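Long-range contact in chorismate mutase (Paraburkholderia phymatum, PDB 5TS9), which probably catalyses the rearrangement of chorismate to prephenate, the precursor of phenylalanine and tyrosine: residues A[73-84]-A[157-168]. Residues are numbered along the deposited sequence; the frame is centred on the assembly and turned at random.
Sequences IFSDQVEANKEV and LHRAALDRAVAR
Asp76, the residue most buried by this contact, holds both Arg164 and Arg168 with one carboxylate. Arg168 lies with its guanidinium edge to the acid: NE gives a nearly straight bond (170°) to Asp76 OD2, 2.9 Å long, on the syn side, while NH2 adds a weak bond to OD1. A bend at chi3 (-88°) turns this guanidinium back beside the carboxylate. Arg164 crosses Asp76 at about a right angle, and its NH1 reaches OD1 at 2.9 Å from above the carboxylate plane. The Arg164 side chain is a knob among Asp76, Glu79, Ala80 and Glu83, with Glu79 CB over one guanidinium face; NH2 also pairs with Glu79 of the second subunit.

Two waters extend the network. One donates to Asp76 OD2 and Ala165 O and accepts from Arg168 N; the other bridges Asp76 OD1 and Arg164 NH2. Gln77 NE2 donates to Ala165 O (2.9 Å) and also to Ile73 O of its own helix, its chain bent at chi2.

Farther along, Ala80, Ala161 and Ala165 let the nearly antiparallel helices (162°) come to 8.2 Å between axes, with Ala80 CB 3.8 Å from Ala165 CB. Val84 CG2 adds a separate apolar contact, 3.5 Å from Ala161 CB. Helix 16-39 packs against Val84 and Gln77, placing the contact within the helical core. Asp76 thus ties Arg164 and Arg168 to helix 67-95, and its two arginine partners would probably stabilise the buried carboxylate as an anion.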
ATOM      1  N   ILE A  73      -9.255  -8.309   6.003  1.00 17.32           N
ATOM      2  CA  ILE A  73      -9.653  -6.916   6.211  1.00 18.04           C
ATOM      3  C   ILE A  73      -8.588  -6.168   7.003  1.00 20.82           C
ATOM      4  O   ILE A  73      -8.227  -5.031   6.669  1.00 17.79           O
ATOM      5  CB  ILE A  73     -11.024  -6.844   6.914  1.00 17.33           C
ATOM      6  CG1 ILE A  73     -12.164  -7.312   5.982  1.00 20.31           C
ATOM      7  CG2 ILE A  73     -11.293  -5.419   7.435  1.00 16.82           C
ATOM      8  CD1 ILE A  73     -12.482  -6.339   4.850  1.00 23.95           C
ATOM      9  N   PHE A  74      -8.083  -6.775   8.072  1.00 16.58           N
ATOM     10  CA  PHE A  74      -7.146  -6.026   8.890  1.00 16.85           C
ATOM     11  C   PHE A  74      -5.732  -6.060   8.327  1.00 16.36           C
ATOM     12  O   PHE A  74      -4.982  -5.103   8.549  1.00 15.13           O
ATOM     13  CB  PHE A  74      -7.231  -6.497  10.339  1.00 17.67           C
ATOM     14  CG  PHE A  74      -8.409  -5.894  11.061  1.00 19.23           C
ATOM     15  CD1 PHE A  74      -9.679  -6.446  10.917  1.00 18.23           C
ATOM     16  CD2 PHE A  74      -8.265  -4.733  11.809  1.00 18.70           C
ATOM     17  CE1 PHE A  74     -10.784  -5.876  11.543  1.00 18.59           C
ATOM     18  CE2 PHE A  74      -9.350  -4.151  12.437  1.00 25.82           C
ATOM     19  CZ  PHE A  74     -10.624  -4.722  12.301  1.00 23.65           C
ATOM     20  N   SER A  75      -5.350  -7.104   7.580  1.00 15.96           N
ATOM     21  CA  SER A  75      -4.123  -6.986   6.785  1.00 17.36           C
ATOM     22  C   SER A  75      -4.225  -5.804   5.841  1.00 17.17           C
ATOM     23  O   SER A  75      -3.285  -5.013   5.719  1.00 21.13           O
ATOM     24  CB  SER A  75      -3.844  -8.257   5.978  1.00 22.40           C
ATOM     25  OG  SER A  75      -3.896  -9.423   6.789  1.00 30.66           O
ATOM     26  N   ASP A  76      -5.382  -5.640   5.199  1.00 14.45           N
ATOM     27  CA  ASP A  76      -5.588  -4.473   4.343  1.00 13.76           C
ATOM     28  C   ASP A  76      -5.476  -3.173   5.129  1.00 13.30           C
ATOM     29  O   ASP A  76      -4.908  -2.200   4.630  1.00 13.47           O
ATOM     30  CB  ASP A  76      -6.948  -4.568   3.640  1.00 14.82           C
ATOM     31  CG  ASP A  76      -6.964  -5.644   2.548  1.00 19.48           C
ATOM     32  OD1 ASP A  76      -5.858  -6.015   2.046  1.00 16.15           O
ATOM     33  OD2 ASP A  76      -8.073  -6.102   2.182  1.00 21.86           O
ATOM     34  N   GLN A  77      -6.016  -3.137   6.353  1.00 16.02           N
ATOM     35  CA  GLN A  77      -5.930  -1.928   7.172  1.00 13.46           C
ATOM     36  C   GLN A  77      -4.495  -1.588   7.522  1.00 14.10           C
ATOM     37  O   GLN A  77      -4.119  -0.406   7.529  1.00 14.89           O
ATOM     38  CB  GLN A  77      -6.724  -2.076   8.477  1.00 14.16           C
ATOM     39  CG  GLN A  77      -8.206  -2.357   8.338  1.00 14.62           C
ATOM     40  CD  GLN A  77      -8.875  -1.541   7.254  1.00 17.74           C
ATOM     41  OE1 GLN A  77      -9.091  -0.337   7.406  1.00 22.49           O
ATOM     42  NE2 GLN A  77      -9.247  -2.201   6.162  1.00 14.30           N
ATOM     43  N   VAL A  78      -3.686  -2.594   7.874  1.00 13.57           N
ATOM     44  CA  VAL A  78      -2.329  -2.252   8.288  0.51 13.49           C
ATOM     45  C   VAL A  78      -1.482  -1.856   7.080  1.00 12.87           C
ATOM     46  O   VAL A  78      -0.651  -0.955   7.185  1.00 17.26           O
ATOM     47  CB  VAL A  78      -1.689  -3.389   9.104  0.51 18.50           C
ATOM     48  CG1 VAL A  78      -2.499  -3.651  10.353  0.51 20.31           C
ATOM     49  CG2 VAL A  78      -1.584  -4.640   8.283  0.51 14.52           C
ATOM     50  N   GLU A  79      -1.718  -2.447   5.908  1.00 12.74           N
ATOM     51  CA  GLU A  79      -0.974  -2.037   4.713  0.54 12.29           C
ATOM     52  C   GLU A  79      -1.351  -0.626   4.278  1.00 11.78           C
ATOM     53  O   GLU A  79      -0.496   0.137   3.826  1.00 15.41           O
ATOM     54  CB  GLU A  79      -1.214  -3.018   3.560  0.54 12.47           C
ATOM     55  CG  GLU A  79      -0.668  -4.409   3.801  0.54 18.77           C
ATOM     56  CD  GLU A  79       0.835  -4.421   3.956  0.54 18.23           C
ATOM     57  OE1 GLU A  79       1.514  -3.638   3.260  0.54 24.38           O
ATOM     58  OE2 GLU A  79       1.342  -5.207   4.772  0.54 16.14           O
ATOM     59  N   ALA A  80      -2.633  -0.263   4.371  1.00 11.80           N
ATOM     60  CA  ALA A  80      -2.993   1.105   4.005  1.00 11.92           C
ATOM     61  C   ALA A  80      -2.346   2.095   4.970  1.00 14.87           C
ATOM     62  O   ALA A  80      -1.874   3.165   4.567  1.00 12.07           O
ATOM     63  CB  ALA A  80      -4.515   1.273   4.002  1.00 11.73           C
ATOM     64  N   ASN A  81      -2.295   1.730   6.245  1.00 11.79           N
ATOM     65  CA  ASN A  81      -1.676   2.595   7.243  1.00 14.43           C
ATOM     66  C   ASN A  81      -0.186   2.780   6.960  1.00 19.02           C
ATOM     67  O   ASN A  81       0.333   3.900   7.015  1.00 21.09           O
ATOM     68  CB  ASN A  81      -1.924   2.003   8.632  1.00 12.56           C
ATOM     69  CG  ASN A  81      -2.110   3.077   9.697  1.00 17.93           C
ATOM     70  OD1 ASN A  81      -1.137   3.616  10.225  1.00 16.57           O
ATOM     71  ND2 ASN A  81      -3.358   3.394  10.004  1.00 16.92           N
ATOM     72  N   LYS A  82       0.522   1.694   6.645  1.00 13.56           N
ATOM     73  CA  LYS A  82       1.933   1.827   6.277  1.00 15.19           C
ATOM     74  C   LYS A  82       2.115   2.649   4.999  1.00 13.41           C
ATOM     75  O   LYS A  82       3.069   3.417   4.895  1.00 16.29           O
ATOM     76  CB  LYS A  82       2.576   0.443   6.129  1.00 15.54           C
ATOM     77  CG  LYS A  82       2.473  -0.397   7.421  1.00 19.27           C
ATOM     78  CD  LYS A  82       3.309  -1.675   7.367  1.00 19.56           C
ATOM     79  CE  LYS A  82       2.735  -2.647   6.357  1.00 15.04           C
ATOM     80  NZ  LYS A  82       3.540  -3.937   6.365  1.00 21.11           N
ATOM     81  N   GLU A  83       1.223   2.498   4.012  1.00 15.00           N
ATOM     82  CA  GLU A  83       1.288   3.322   2.801  0.52 14.99           C
ATOM     83  C   GLU A  83       1.361   4.806   3.142  1.00 15.26           C
ATOM     84  O   GLU A  83       2.178   5.558   2.592  1.00 15.69           O
ATOM     85  CB  GLU A  83       0.062   3.044   1.925  0.52 10.93           C
ATOM     86  CG  GLU A  83      -0.064   3.932   0.711  0.52 12.33           C
ATOM     87  CD  GLU A  83      -1.214   3.523  -0.218  0.52 17.14           C
ATOM     88  OE1 GLU A  83      -1.354   4.130  -1.292  0.52 11.28           O
ATOM     89  OE2 GLU A  83      -1.978   2.595   0.120  0.52 15.00           O
ATOM     90  N   VAL A  84       0.495   5.246   4.046  1.00 11.53           N
ATOM     91  CA  VAL A  84       0.508   6.645   4.454  1.00 11.31           C
ATOM     92  C   VAL A  84       1.800   6.960   5.203  1.00 11.56           C
ATOM     93  O   VAL A  84       2.467   7.954   4.916  1.00 15.69           O
ATOM     94  CB  VAL A  84      -0.735   6.967   5.300  1.00 13.69           C
ATOM     95  CG1 VAL A  84      -0.655   8.380   5.879  1.00 11.93           C
ATOM     96  CG2 VAL A  84      -1.991   6.833   4.438  1.00 14.31           C
ATOM     97  N   LEU A 157      -3.192  11.435  -1.222  1.00 18.89           N
ATOM     98  CA  LEU A 157      -2.505  10.330  -0.554  1.00 19.49           C
ATOM     99  C   LEU A 157      -3.466   9.518   0.307  1.00 20.32           C
ATOM    100  O   LEU A 157      -3.466   8.281   0.267  1.00 18.46           O
ATOM    101  CB  LEU A 157      -1.363  10.862   0.321  1.00 17.48           C
ATOM    102  CG  LEU A 157      -0.736   9.875   1.323  1.00 13.00           C
ATOM    103  CD1 LEU A 157      -0.068   8.668   0.623  1.00 11.56           C
ATOM    104  CD2 LEU A 157       0.299  10.568   2.258  1.00 14.73           C
ATOM    105  N   HIS A 158      -4.257  10.204   1.131  1.00 13.38           N
ATOM    106  CA  HIS A 158      -5.145   9.493   2.047  1.00 17.35           C
ATOM    107  C   HIS A 158      -6.298   8.821   1.311  1.00 14.88           C
ATOM    108  O   HIS A 158      -6.733   7.737   1.715  1.00 15.72           O
ATOM    109  CB  HIS A 158      -5.666  10.445   3.108  1.00 15.03           C
ATOM    110  CG  HIS A 158      -4.638  10.813   4.131  1.00 22.66           C
ATOM    111  ND1 HIS A 158      -3.664  11.767   3.902  1.00 23.82           N
ATOM    112  CD2 HIS A 158      -4.416  10.339   5.380  1.00 22.28           C
ATOM    113  CE1 HIS A 158      -2.897  11.873   4.975  1.00 22.99           C
ATOM    114  NE2 HIS A 158      -3.332  11.018   5.886  1.00 25.65           N
ATOM    115  N   ARG A 159      -6.797   9.425   0.232  1.00 14.87           N
ATOM    116  CA  ARG A 159      -7.833   8.738  -0.539  1.00 14.19           C
ATOM    117  C   ARG A 159      -7.271   7.496  -1.217  1.00 15.73           C
ATOM    118  O   ARG A 159      -7.920   6.436  -1.237  1.00 13.84           O
ATOM    119  CB  ARG A 159      -8.455   9.687  -1.567  1.00 17.72           C
ATOM    120  CG  ARG A 159      -9.681   9.090  -2.282  1.00 16.08           C
ATOM    121  CD  ARG A 159     -10.328  10.095  -3.255  1.00 23.35           C
ATOM    122  NE  ARG A 159      -9.816   9.895  -4.605  1.00 42.69           N
ATOM    123  CZ  ARG A 159      -8.969  10.716  -5.222  1.00 52.80           C
ATOM    124  NH1 ARG A 159      -8.547  11.816  -4.615  1.00 54.94           N
ATOM    125  NH2 ARG A 159      -8.552  10.443  -6.454  1.00 55.08           N
ATOM    126  N   ALA A 160      -6.061   7.602  -1.774  1.00 20.21           N
ATOM    127  CA  ALA A 160      -5.423   6.435  -2.380  1.00 18.07           C
ATOM    128  C   ALA A 160      -5.298   5.304  -1.372  1.00 16.24           C
ATOM    129  O   ALA A 160      -5.602   4.144  -1.682  1.00 13.19           O
ATOM    130  CB  ALA A 160      -4.050   6.809  -2.939  1.00 17.69           C
ATOM    131  N   ALA A 161      -4.883   5.624  -0.150  1.00 11.85           N
ATOM    132  CA  ALA A 161      -4.725   4.600   0.866  1.00 13.01           C
ATOM    133  C   ALA A 161      -6.069   4.159   1.433  1.00 14.61           C
ATOM    134  O   ALA A 161      -6.200   3.013   1.888  1.00 16.17           O
ATOM    135  CB  ALA A 161      -3.788   5.108   1.979  1.00 13.55           C
ATOM    136  N   LEU A 162      -7.092   5.024   1.399  1.00 12.73           N
ATOM    137  CA  LEU A 162      -8.431   4.536   1.724  1.00 12.75           C
ATOM    138  C   LEU A 162      -8.885   3.498   0.692  1.00 15.75           C
ATOM    139  O   LEU A 162      -9.454   2.461   1.054  1.00 14.11           O
ATOM    140  CB  LEU A 162      -9.430   5.702   1.809  1.00 13.30           C
ATOM    141  CG  LEU A 162     -10.838   5.365   2.339  1.00 16.81           C
ATOM    142  CD1 LEU A 162     -10.762   4.504   3.578  1.00 16.70           C
ATOM    143  CD2 LEU A 162     -11.630   6.622   2.642  1.00 18.67           C
ATOM    144  N   ASP A 163      -8.598   3.735  -0.590  1.00 13.69           N
ATOM    145  CA  ASP A 163      -8.893   2.729  -1.620  1.00 13.65           C
ATOM    146  C   ASP A 163      -8.153   1.416  -1.353  1.00 16.55           C
ATOM    147  O   ASP A 163      -8.660   0.336  -1.679  1.00 15.72           O
ATOM    148  CB  ASP A 163      -8.503   3.243  -3.009  1.00 14.54           C
ATOM    149  CG  ASP A 163      -9.494   4.286  -3.591  1.00 22.06           C
ATOM    150  OD1 ASP A 163     -10.727   4.206  -3.367  1.00 16.26           O
ATOM    151  OD2 ASP A 163      -9.013   5.172  -4.325  1.00 20.61           O
ATOM    152  N   ARG A 164      -6.947   1.484  -0.782  1.00 13.10           N
ATOM    153  CA  ARG A 164      -6.241   0.267  -0.393  1.00 16.69           C
ATOM    154  C   ARG A 164      -6.942  -0.411   0.777  1.00 16.24           C
ATOM    155  O   ARG A 164      -7.053  -1.645   0.819  1.00 16.77           O
ATOM    156  CB  ARG A 164      -4.781   0.604  -0.032  1.00 12.66           C
ATOM    157  CG  ARG A 164      -3.939  -0.588   0.474  1.00 11.94           C
ATOM    158  CD  ARG A 164      -3.642  -1.562  -0.677  1.00 16.06           C
ATOM    159  NE  ARG A 164      -2.870  -2.743  -0.285  1.00 19.47           N
ATOM    160  CZ  ARG A 164      -3.405  -3.814   0.290  1.00 21.51           C
ATOM    161  NH1 ARG A 164      -4.711  -3.835   0.563  1.00 18.43           N
ATOM    162  NH2 ARG A 164      -2.637  -4.857   0.607  1.00 19.81           N
ATOM    163  N   ALA A 165      -7.445   0.377   1.730  1.00 12.60           N
ATOM    164  CA  ALA A 165      -8.034  -0.217   2.930  1.00 12.91           C
ATOM    165  C   ALA A 165      -9.343  -0.950   2.644  1.00 17.12           C
ATOM    166  O   ALA A 165      -9.625  -1.968   3.281  1.00 18.18           O
ATOM    167  CB  ALA A 165      -8.253   0.856   3.997  1.00 12.86           C
ATOM    168  N   VAL A 166     -10.146  -0.470   1.695  1.00 14.60           N
ATOM    169  CA  VAL A 166     -11.459  -1.052   1.405  1.00 14.69           C
ATOM    170  C   VAL A 166     -11.366  -2.222   0.428  1.00 15.07           C
ATOM    171  O   VAL A 166     -12.390  -2.750  -0.028  1.00 15.88           O
ATOM    172  CB  VAL A 166     -12.412   0.019   0.839  1.00 15.07           C
ATOM    173  CG1 VAL A 166     -12.581   1.158   1.835  1.00 14.90           C
ATOM    174  CG2 VAL A 166     -11.901   0.520  -0.522  1.00 14.94           C
ATOM    175  N   ALA A 167     -10.133  -2.625   0.109  1.00 17.25           N
ATOM    176  CA  ALA A 167      -9.852  -3.575  -0.973  1.00 19.10           C
ATOM    177  C   ALA A 167     -10.738  -4.818  -0.954  1.00 20.53           C
ATOM    178  O   ALA A 167     -11.156  -5.307  -2.016  1.00 17.90           O
ATOM    179  CB  ALA A 167      -8.378  -3.986  -0.899  1.00 14.72           C
ATOM    180  N   ARG A 168     -10.993  -5.390   0.213  1.00 17.81           N
ATOM    181  CA  ARG A 168     -11.713  -6.663   0.243  1.00 18.16           C
ATOM    182  C   ARG A 168     -12.995  -6.593   1.077  1.00 22.32           C
ATOM    183  O   ARG A 168     -13.425  -7.588   1.670  1.00 19.21           O
ATOM    184  CB  ARG A 168     -10.785  -7.777   0.719  1.00 18.93           C
ATOM    185  CG  ARG A 168      -9.555  -7.869  -0.182  1.00 24.51           C
ATOM    186  CD  ARG A 168      -8.683  -9.062   0.110  1.00 26.76           C
ATOM    187  NE  ARG A 168      -7.717  -8.732   1.140  1.00 19.97           N
ATOM    188  CZ  ARG A 168      -6.715  -9.525   1.509  1.00 21.16           C
ATOM    189  NH1 ARG A 168      -6.541 -10.713   0.929  1.00 19.68           N
ATOM    190  NH2 ARG A 168      -5.880  -9.118   2.452  1.00 18.04           N
TER
HETATM  191  O   HOH W   1     -10.274  -4.694   2.893  1.00 16.47           O
HETATM  192  O   HOH W   2      -3.164  -6.934   2.441  1.00 26.95           O